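Local coordinates for protein putative drug/sodium antiporter (Escherichia coli, PDB 4Z3N) that is a MATE-family membrane transporter, probably an antiporter, that is thought to export the genotoxin colibactin or its precursor, at residues Y150-E153 against F154-S158. Sequence-based numbering, arbitrary orientation.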
# COMPACT_ATOMS: atom_id res chain seq x y z
N TYR A 150 14.87 -2.22 -25.29
CA TYR A 150 14.92 -1.36 -24.11
C TYR A 150 14.01 -1.90 -23.01
O TYR A 150 14.37 -1.88 -21.84
CB TYR A 150 14.54 0.08 -24.47
CG TYR A 150 15.63 0.80 -25.22
CD1 TYR A 150 16.80 1.19 -24.57
CD2 TYR A 150 15.49 1.08 -26.57
CE1 TYR A 150 17.80 1.84 -25.25
CE2 TYR A 150 16.50 1.74 -27.26
CZ TYR A 150 17.65 2.12 -26.59
OH TYR A 150 18.67 2.78 -27.26
N ALA A 151 12.84 -2.37 -23.41
CA ALA A 151 11.88 -2.95 -22.48
C ALA A 151 12.41 -4.21 -21.80
O ALA A 151 12.34 -4.33 -20.58
CB ALA A 151 10.58 -3.25 -23.21
N THR A 152 12.97 -5.14 -22.58
CA THR A 152 13.46 -6.42 -22.06
C THR A 152 14.63 -6.26 -21.09
O THR A 152 14.75 -7.00 -20.13
CB THR A 152 13.91 -7.36 -23.19
OG1 THR A 152 12.84 -7.56 -24.12
CG2 THR A 152 14.34 -8.71 -22.62
N GLU A 153 15.51 -5.30 -21.37
CA GLU A 153 16.70 -5.09 -20.55
C GLU A 153 16.31 -4.61 -19.15
O GLU A 153 16.85 -5.06 -18.13
CB GLU A 153 17.62 -4.08 -21.24
CG GLU A 153 18.97 -3.90 -20.56
CD GLU A 153 19.88 -2.90 -21.30
OE1 GLU A 153 19.39 -2.21 -22.23
OE2 GLU A 153 21.08 -2.82 -20.95
N PHE A 154 15.37 -3.69 -19.12
CA PHE A 154 14.87 -3.12 -17.89
C PHE A 154 14.02 -4.11 -17.09
O PHE A 154 14.04 -4.12 -15.86
CB PHE A 154 14.10 -1.86 -18.23
CG PHE A 154 14.99 -0.65 -18.44
CD1 PHE A 154 15.65 -0.09 -17.34
CD2 PHE A 154 15.15 -0.10 -19.72
CE1 PHE A 154 16.49 0.98 -17.53
CE2 PHE A 154 15.95 0.98 -19.96
CZ PHE A 154 16.64 1.54 -18.87
N TYR A 155 13.28 -4.95 -17.81
CA TYR A 155 12.55 -6.04 -17.20
C TYR A 155 13.52 -6.97 -16.47
O TYR A 155 13.30 -7.35 -15.31
CB TYR A 155 11.75 -6.80 -18.26
CG TYR A 155 11.12 -8.10 -17.77
CD1 TYR A 155 9.92 -8.11 -17.07
CD2 TYR A 155 11.72 -9.33 -18.03
CE1 TYR A 155 9.34 -9.29 -16.64
CE2 TYR A 155 11.16 -10.51 -17.60
CZ TYR A 155 9.97 -10.48 -16.91
OH TYR A 155 9.41 -11.66 -16.47
N TYR A 156 14.60 -7.31 -17.14
CA TYR A 156 15.65 -8.15 -16.59
C TYR A 156 16.36 -7.51 -15.38
O TYR A 156 16.62 -8.17 -14.38
CB TYR A 156 16.66 -8.46 -17.69
CG TYR A 156 16.28 -9.60 -18.62
CD1 TYR A 156 15.41 -10.62 -18.22
CD2 TYR A 156 16.82 -9.66 -19.91
CE1 TYR A 156 15.09 -11.66 -19.09
CE2 TYR A 156 16.50 -10.68 -20.77
CZ TYR A 156 15.65 -11.68 -20.37
OH TYR A 156 15.37 -12.68 -21.29
N TYR A 157 16.68 -6.23 -15.47
CA TYR A 157 17.27 -5.53 -14.34
C TYR A 157 16.29 -5.53 -13.16
O TYR A 157 16.69 -5.69 -12.00
CB TYR A 157 17.66 -4.10 -14.72
CG TYR A 157 18.77 -4.01 -15.76
CD1 TYR A 157 19.74 -4.99 -15.87
CD2 TYR A 157 18.85 -2.91 -16.62
CE1 TYR A 157 20.76 -4.90 -16.80
CE2 TYR A 157 19.87 -2.81 -17.56
CZ TYR A 157 20.82 -3.81 -17.65
OH TYR A 157 21.83 -3.71 -18.59
N SER A 158 15.00 -5.35 -13.46
CA SER A 158 13.94 -5.46 -12.46
C SER A 158 13.95 -6.81 -11.71
O SER A 158 13.70 -6.86 -10.51
CB SER A 158 12.56 -5.28 -13.12
OG SER A 158 12.36 -3.96 -13.61
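Glu153 and Tyr157, four residues apart on the helix, run alongside each other in the same direction and end in a hydrogen bond from Tyr157 OH to Glu153 OE2, 2.6 Å long. The phenol meets the oxygen on its anti side, 16° out of the carboxylate plane. With CG anti to the backbone N (chi1 -174°) and the chain extended beyond it, the glutamate reaches along the tyrosine; the bond should help fix the carboxylate's rotation. Glu153 CG lies 3.3 Å from Tyr157 CE2, and the carboxylate and ring planes are turned 50° apart. Glu153 O sits over one face of the same ring, nearest Tyr157 CG at 3.2 Å, while also accepting from Tyr157 N at 2.9 Å.

The backbone carries the i to i+4 ladder of an alpha helix, here helix 149-159, which with helix 162-177 makes up a predicted membrane span of the N-terminal MatE region, broken between them. Tyr155 N donates to Ala151 O, and Tyr156 N to Thr152 O, each 3.0 Å long. At the next rung after Glu153 O, Phe154 O takes two donors from Ser158, the backbone N and, at 2.8 Å, the side-chain OG, which approach from opposite faces of the carbonyl plane.

Nonpolar contact comes from Thr152 and Tyr156, side by side: the methyl CG2 of Thr152 lies 3.5 Å from Tyr156 CE2. That methyl is anti to the backbone N, leaving OG1 to make a weak hydrogen bond to Ile148 O. The Tyr155 ring leads away from Thr152 and packs on Ala134 and Leu137 of helix 134-139, while its OH is hydrogen-bonded to Gly130 O of helix 107-132. Phe154 packs against Ile68 and Val71, and a bound monoolein lipid touches Tyr157.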